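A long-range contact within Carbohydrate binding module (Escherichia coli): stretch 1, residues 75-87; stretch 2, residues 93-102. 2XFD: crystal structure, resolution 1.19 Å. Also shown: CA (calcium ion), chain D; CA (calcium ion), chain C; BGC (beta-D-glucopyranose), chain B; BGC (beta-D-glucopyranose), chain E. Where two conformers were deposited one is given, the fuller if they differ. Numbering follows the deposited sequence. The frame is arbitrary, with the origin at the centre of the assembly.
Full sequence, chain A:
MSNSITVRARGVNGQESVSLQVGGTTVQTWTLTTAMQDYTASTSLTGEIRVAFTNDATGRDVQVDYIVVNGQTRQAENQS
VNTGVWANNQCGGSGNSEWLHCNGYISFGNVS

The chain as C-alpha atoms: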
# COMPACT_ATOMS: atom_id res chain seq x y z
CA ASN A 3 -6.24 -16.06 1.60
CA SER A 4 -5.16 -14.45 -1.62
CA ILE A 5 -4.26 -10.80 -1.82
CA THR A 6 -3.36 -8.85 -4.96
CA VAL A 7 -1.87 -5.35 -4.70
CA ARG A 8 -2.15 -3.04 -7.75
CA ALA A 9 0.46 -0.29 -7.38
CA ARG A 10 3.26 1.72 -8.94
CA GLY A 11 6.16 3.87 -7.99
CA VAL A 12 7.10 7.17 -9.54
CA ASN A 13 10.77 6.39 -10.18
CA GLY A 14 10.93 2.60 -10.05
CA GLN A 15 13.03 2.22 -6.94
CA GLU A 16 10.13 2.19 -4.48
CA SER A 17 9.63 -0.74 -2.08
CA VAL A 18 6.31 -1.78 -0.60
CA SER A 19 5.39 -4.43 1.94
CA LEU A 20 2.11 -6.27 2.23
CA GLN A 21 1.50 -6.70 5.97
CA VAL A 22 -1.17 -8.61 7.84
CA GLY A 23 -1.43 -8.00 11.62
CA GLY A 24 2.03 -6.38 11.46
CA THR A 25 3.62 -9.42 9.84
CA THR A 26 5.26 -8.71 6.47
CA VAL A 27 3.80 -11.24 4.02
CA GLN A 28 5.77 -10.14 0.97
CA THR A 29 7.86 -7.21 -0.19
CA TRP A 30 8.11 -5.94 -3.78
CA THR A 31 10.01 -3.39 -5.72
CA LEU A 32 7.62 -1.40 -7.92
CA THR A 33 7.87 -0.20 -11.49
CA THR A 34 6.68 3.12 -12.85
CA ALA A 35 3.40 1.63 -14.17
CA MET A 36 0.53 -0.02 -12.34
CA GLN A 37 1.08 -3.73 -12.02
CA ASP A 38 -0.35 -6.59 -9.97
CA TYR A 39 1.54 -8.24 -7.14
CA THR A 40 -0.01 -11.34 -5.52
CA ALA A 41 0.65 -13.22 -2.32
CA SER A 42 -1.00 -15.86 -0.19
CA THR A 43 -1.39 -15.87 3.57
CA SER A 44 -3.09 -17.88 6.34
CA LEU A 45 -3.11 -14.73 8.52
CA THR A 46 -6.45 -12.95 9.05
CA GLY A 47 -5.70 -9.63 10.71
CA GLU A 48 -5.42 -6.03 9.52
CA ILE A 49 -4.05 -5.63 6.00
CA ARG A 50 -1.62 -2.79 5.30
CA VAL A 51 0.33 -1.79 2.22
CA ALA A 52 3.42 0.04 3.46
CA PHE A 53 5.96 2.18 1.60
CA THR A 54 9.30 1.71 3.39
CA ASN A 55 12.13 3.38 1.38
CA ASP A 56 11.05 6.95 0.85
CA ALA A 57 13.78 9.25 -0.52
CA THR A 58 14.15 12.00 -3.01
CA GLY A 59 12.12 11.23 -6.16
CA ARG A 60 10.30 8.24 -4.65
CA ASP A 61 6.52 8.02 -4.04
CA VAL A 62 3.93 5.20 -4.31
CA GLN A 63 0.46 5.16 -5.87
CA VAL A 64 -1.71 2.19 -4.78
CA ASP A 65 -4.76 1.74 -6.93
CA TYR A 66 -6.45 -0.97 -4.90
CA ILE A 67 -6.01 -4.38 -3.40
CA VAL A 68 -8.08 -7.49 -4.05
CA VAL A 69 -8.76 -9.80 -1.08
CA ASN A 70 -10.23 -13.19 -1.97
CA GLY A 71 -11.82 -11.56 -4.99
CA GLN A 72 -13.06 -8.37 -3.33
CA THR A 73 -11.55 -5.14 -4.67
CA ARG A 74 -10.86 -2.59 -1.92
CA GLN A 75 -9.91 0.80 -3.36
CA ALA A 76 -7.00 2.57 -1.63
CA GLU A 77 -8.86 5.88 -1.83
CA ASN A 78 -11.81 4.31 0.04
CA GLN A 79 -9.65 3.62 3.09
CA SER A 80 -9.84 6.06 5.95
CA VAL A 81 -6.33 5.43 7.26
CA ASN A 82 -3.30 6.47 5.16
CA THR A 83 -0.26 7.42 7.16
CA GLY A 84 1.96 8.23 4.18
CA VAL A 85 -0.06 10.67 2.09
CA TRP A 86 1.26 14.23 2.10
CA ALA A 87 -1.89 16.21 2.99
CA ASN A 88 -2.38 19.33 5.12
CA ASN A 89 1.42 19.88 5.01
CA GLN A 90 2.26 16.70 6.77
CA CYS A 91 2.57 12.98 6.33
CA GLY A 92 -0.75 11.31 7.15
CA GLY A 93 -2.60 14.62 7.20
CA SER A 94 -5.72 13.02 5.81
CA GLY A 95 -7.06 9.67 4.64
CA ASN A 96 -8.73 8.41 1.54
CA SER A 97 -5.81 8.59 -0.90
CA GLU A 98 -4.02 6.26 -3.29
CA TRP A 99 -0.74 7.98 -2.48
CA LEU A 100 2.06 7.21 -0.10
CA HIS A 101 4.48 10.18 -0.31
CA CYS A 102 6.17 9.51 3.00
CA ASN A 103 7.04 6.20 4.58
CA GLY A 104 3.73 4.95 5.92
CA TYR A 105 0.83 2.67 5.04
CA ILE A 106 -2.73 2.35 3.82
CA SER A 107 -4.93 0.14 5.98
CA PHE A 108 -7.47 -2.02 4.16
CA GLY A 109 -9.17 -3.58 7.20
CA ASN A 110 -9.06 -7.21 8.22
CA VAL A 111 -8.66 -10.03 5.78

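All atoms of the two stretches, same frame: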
# COMPACT_ATOMS: atom_id res chain seq x y z
N GLN A 75 -10.63 -0.35 -2.81
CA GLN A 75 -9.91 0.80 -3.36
C GLN A 75 -9.06 1.47 -2.30
O GLN A 75 -9.55 1.73 -1.20
CB GLN A 75 -10.86 1.79 -3.92
CG GLN A 75 -11.67 1.34 -5.14
CD GLN A 75 -10.83 1.13 -6.37
OE1 GLN A 75 -9.74 1.64 -6.52
NE2 GLN A 75 -11.35 0.32 -7.31
N ALA A 76 -7.83 1.85 -2.62
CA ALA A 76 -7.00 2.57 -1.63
C ALA A 76 -7.64 3.86 -1.17
O ALA A 76 -7.59 4.20 0.01
CB ALA A 76 -5.61 2.79 -2.24
N GLU A 77 -8.24 4.60 -2.11
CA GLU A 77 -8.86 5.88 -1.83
C GLU A 77 -10.13 5.77 -1.00
O GLU A 77 -10.62 6.77 -0.51
CB GLU A 77 -9.12 6.65 -3.14
CG GLU A 77 -10.07 5.97 -4.14
CD GLU A 77 -9.40 5.04 -5.12
OE1 GLU A 77 -9.85 4.99 -6.29
OE2 GLU A 77 -8.47 4.29 -4.75
N ASN A 78 -10.66 4.54 -0.84
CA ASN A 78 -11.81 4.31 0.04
C ASN A 78 -11.40 3.97 1.46
O ASN A 78 -12.28 3.74 2.27
CB ASN A 78 -12.73 3.22 -0.57
CG ASN A 78 -13.40 3.68 -1.85
OD1 ASN A 78 -13.39 4.86 -2.20
ND2 ASN A 78 -13.99 2.76 -2.56
N GLN A 79 -10.13 3.97 1.76
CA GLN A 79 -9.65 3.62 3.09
C GLN A 79 -9.41 4.87 3.91
O GLN A 79 -8.70 5.79 3.48
CB GLN A 79 -8.39 2.76 3.02
CG GLN A 79 -8.47 1.57 2.12
CD GLN A 79 -9.70 0.71 2.32
OE1 GLN A 79 -10.41 0.39 1.25
NE2 GLN A 79 -10.01 0.34 3.43
N SER A 80 -9.94 4.89 5.10
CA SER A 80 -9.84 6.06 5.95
C SER A 80 -8.46 6.33 6.51
O SER A 80 -8.17 7.50 6.85
CB SER A 80 -10.83 5.95 7.12
OG SER A 80 -10.52 4.80 7.88
N VAL A 81 -7.65 5.32 6.66
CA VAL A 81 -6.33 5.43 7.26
C VAL A 81 -5.20 5.27 6.21
O VAL A 81 -5.06 4.23 5.58
CB VAL A 81 -6.15 4.44 8.40
CG1 VAL A 81 -4.68 4.54 8.99
CG2 VAL A 81 -7.21 4.72 9.46
N ASN A 82 -4.45 6.36 6.05
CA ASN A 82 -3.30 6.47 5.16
C ASN A 82 -2.28 7.34 5.84
O ASN A 82 -2.44 8.55 5.96
CB ASN A 82 -3.74 7.06 3.82
CG ASN A 82 -2.57 7.16 2.84
OD1 ASN A 82 -1.45 7.37 3.30
ND2 ASN A 82 -2.83 7.11 1.54
N THR A 83 -1.24 6.71 6.39
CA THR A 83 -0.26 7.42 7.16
C THR A 83 0.88 8.04 6.38
O THR A 83 1.73 8.75 6.91
CB THR A 83 0.30 6.59 8.29
OG1 THR A 83 1.11 5.55 7.73
CG2 THR A 83 -0.77 5.98 9.17
N GLY A 84 0.94 7.73 5.08
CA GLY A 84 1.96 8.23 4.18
C GLY A 84 1.61 9.35 3.26
O GLY A 84 2.49 9.97 2.67
N VAL A 85 0.33 9.61 3.02
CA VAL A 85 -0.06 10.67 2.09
C VAL A 85 0.42 12.00 2.63
O VAL A 85 0.31 12.30 3.82
CB VAL A 85 -1.57 10.67 1.81
CG1 VAL A 85 -2.42 10.91 3.03
CG2 VAL A 85 -1.89 11.63 0.75
N TRP A 86 0.95 12.87 1.73
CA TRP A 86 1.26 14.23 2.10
C TRP A 86 -0.02 15.03 1.89
O TRP A 86 -0.50 15.25 0.80
CB TRP A 86 2.37 14.76 1.22
CG TRP A 86 2.81 16.14 1.64
CD1 TRP A 86 2.46 17.34 1.05
CD2 TRP A 86 3.66 16.44 2.72
NE1 TRP A 86 3.06 18.36 1.74
CE2 TRP A 86 3.84 17.85 2.74
CE3 TRP A 86 4.35 15.68 3.64
CZ2 TRP A 86 4.58 18.49 3.74
CZ3 TRP A 86 5.13 16.30 4.57
CH2 TRP A 86 5.24 17.71 4.62
N ALA A 87 -0.60 15.50 2.99
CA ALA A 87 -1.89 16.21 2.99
C ALA A 87 -1.90 17.15 4.20
O ALA A 87 -1.33 16.79 5.23
CB ALA A 87 -3.04 15.25 3.08
N GLY A 93 -1.71 13.54 6.82
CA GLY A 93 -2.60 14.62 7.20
C GLY A 93 -4.05 14.43 6.87
O GLY A 93 -4.88 15.19 7.31
N SER A 94 -4.36 13.41 6.07
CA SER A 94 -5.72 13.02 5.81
C SER A 94 -5.72 11.54 5.42
O SER A 94 -4.64 10.93 5.38
CB SER A 94 -6.14 13.88 4.72
OG SER A 94 -7.50 13.83 4.63
N GLY A 95 -6.86 11.03 5.11
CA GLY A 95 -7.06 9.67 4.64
C GLY A 95 -7.53 9.68 3.22
O GLY A 95 -7.42 10.64 2.49
N ASN A 96 -8.05 8.53 2.80
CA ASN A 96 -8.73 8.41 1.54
C ASN A 96 -7.87 8.89 0.38
O ASN A 96 -8.24 9.73 -0.39
CB ASN A 96 -10.10 9.12 1.55
CG ASN A 96 -11.02 8.52 2.57
OD1 ASN A 96 -11.07 8.95 3.74
ND2 ASN A 96 -11.71 7.47 2.18
N SER A 97 -6.70 8.27 0.22
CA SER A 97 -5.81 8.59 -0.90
C SER A 97 -5.12 7.29 -1.37
O SER A 97 -4.80 6.41 -0.59
CB SER A 97 -4.75 9.57 -0.47
OG SER A 97 -3.85 9.85 -1.52
N GLU A 98 -4.88 7.24 -2.69
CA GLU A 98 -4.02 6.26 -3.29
C GLU A 98 -2.57 6.44 -2.97
O GLU A 98 -1.76 5.54 -3.20
CB GLU A 98 -4.21 6.27 -4.81
CG GLU A 98 -5.58 5.83 -5.25
CD GLU A 98 -5.78 5.78 -6.74
OE1 GLU A 98 -5.19 6.65 -7.44
OE2 GLU A 98 -6.53 4.93 -7.24
N TRP A 99 -2.15 7.64 -2.52
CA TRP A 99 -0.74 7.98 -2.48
C TRP A 99 -0.09 7.72 -1.11
O TRP A 99 -0.64 8.06 -0.08
CB TRP A 99 -0.58 9.46 -2.83
CG TRP A 99 -0.82 9.68 -4.30
CD1 TRP A 99 -1.99 9.93 -4.91
CD2 TRP A 99 0.15 9.50 -5.34
NE1 TRP A 99 -1.85 10.01 -6.27
CE2 TRP A 99 -0.52 9.76 -6.57
CE3 TRP A 99 1.53 9.22 -5.37
CZ2 TRP A 99 0.15 9.70 -7.81
CZ3 TRP A 99 2.14 9.19 -6.59
CH2 TRP A 99 1.43 9.45 -7.79
N LEU A 100 1.12 7.26 -1.23
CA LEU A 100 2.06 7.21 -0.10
C LEU A 100 3.26 8.03 -0.53
O LEU A 100 4.11 7.59 -1.31
CB LEU A 100 2.47 5.79 0.26
CG LEU A 100 1.34 4.91 0.80
CD1 LEU A 100 1.71 3.45 0.75
CD2 LEU A 100 0.95 5.38 2.21
N HIS A 101 3.34 9.26 -0.03
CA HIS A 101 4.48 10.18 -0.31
C HIS A 101 5.59 9.96 0.67
O HIS A 101 6.80 10.02 0.33
CB HIS A 101 4.00 11.61 -0.28
CG HIS A 101 2.94 11.92 -1.27
ND1 HIS A 101 3.09 12.07 -2.64
CD2 HIS A 101 1.64 12.13 -1.01
CE1 HIS A 101 1.91 12.40 -3.16
NE2 HIS A 101 1.03 12.41 -2.18
N CYS A 102 5.24 9.78 1.91
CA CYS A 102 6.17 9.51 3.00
C CYS A 102 6.15 7.99 3.28
O CYS A 102 5.17 7.32 2.95
CB CYS A 102 5.74 10.25 4.27
SG CYS A 102 5.35 11.97 4.03
CA CA D . -8.16 3.28 -6.96
CA CA C . 8.31 10.76 -1.29
C2 BGC B . 5.75 19.40 -0.81
C3 BGC B . 6.67 18.24 -0.60
C4 BGC B . 5.95 16.90 -0.68
C5 BGC B . 5.08 16.89 -1.88
C6 BGC B . 4.35 15.60 -1.94
C1 BGC B . 4.98 19.17 -2.10
O1 BGC B . 4.15 20.23 -2.52
O2 BGC B . 6.47 20.62 -0.82
O3 BGC B . 7.33 18.34 0.66
O4 BGC B . 6.89 15.96 -0.87
O5 BGC B . 4.19 18.02 -1.85
O6 BGC B . 3.49 15.59 -3.05
C2 BGC E . 7.87 13.92 -0.12
C3 BGC E . 8.26 13.09 1.09
C4 BGC E . 8.96 13.94 2.16
C5 BGC E . 8.06 15.12 2.49
C6 BGC E . 8.56 16.11 3.56
C1 BGC E . 7.10 15.15 0.29
O2 BGC E . 7.19 13.04 -1.04
O3 BGC E . 9.14 12.06 0.64
O4 BGC E . 9.16 13.21 3.34
O5 BGC E . 7.81 15.83 1.32
O6 BGC E . 9.76 16.67 3.07
O HOH W 1 -6.31 5.92 1.93
O HOH W 2 -13.38 5.86 4.02
O HOH W 3 10.08 11.94 -2.36
O HOH W 4 -9.27 3.72 -9.01

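Two carboxylates, Glu77 from one stretch and Glu98 from the other, come within 3.2 Å of each other (Glu77 OE2 to Glu98 OE2), an approach that would be repulsive were a calcium ion not held between them. Glu77 grips the ion with both oxygens, OE1 and OE2 each 2.5 Å from CA of chain D, while Glu98 OE2 binds the same CA at 2.3 Å. Gln75 OE1, also 2.3 Å from that CA, adds a neutral amide oxygen. The metal thus turns a clash of like charges into a cross-link.

Ala76, Glu77, Ser80 and Ala87 lie nearest Glu98, Ser97, Gly95 and Gly93, so the register runs in opposite senses; Gly84 beside Leu100 breaks the order. Ala76 to Asn78 form a short 3-10 segment, and most of the rest is loop. Asn82 is the central connector. Its CA-to-CB bond points toward the other stretch, with chi1 in the t well, and its ND2 donates to Trp99 O at 2.9 Å and to Ser97 O at 3.0 Å. Its OD1 accepts from its own stretch, from Gly84 N at 3.0 Å and Val85 N at 2.9 Å. An amide suits this buried place because it offers donor and acceptor together without charge. Asn96 contributes one side-chain and one backbone donor: ND2 to Glu77 O at 3.0 Å, and N to Gln79 O at 2.9 Å. Its phi/psi of 55/58 is one asparagine tolerates well. Water 1 accepts from Ser97 N at 2.9 Å and lies 2.9 Å from both Ala76 O and Gln79 O.

The glycines sit where the other stretch comes too close for a side chain. Gly84 O accepts from both His101 N and Cys102 N, each at 2.9 Å, and a CB on Gly84 would collide with Leu100 CD2 and Cys102 O. Gly95 CA makes a CA-H...O contact with Ser80 O at 3.3 Å; Gly93 CA does the same with Ala87 O at 3.2 Å. A CB on either would strike the very oxygen it approaches.

Apolar packing is modest: Val85 CG2 lies 4.4 Å from Trp99 CB, and Gly84 CA 3.6 Å from Leu100 CD2. Ala87 fits closely against Ser94, CB to CB at 3.8 Å. The edge of the Trp86 ring meets sulfur, with Trp86 CE3 3.9 Å from Cys102 SG. Both glucose units lie over one face of that ring, as suits a carbohydrate binding module. His101 CD2 lies 3.5 Å from Trp86 CB, and glucose O6 of chain B sits over one face of the His101 ring. His101 O binds a second calcium, CA of chain C, at 2.3 Å, which also holds sugar hydroxyls.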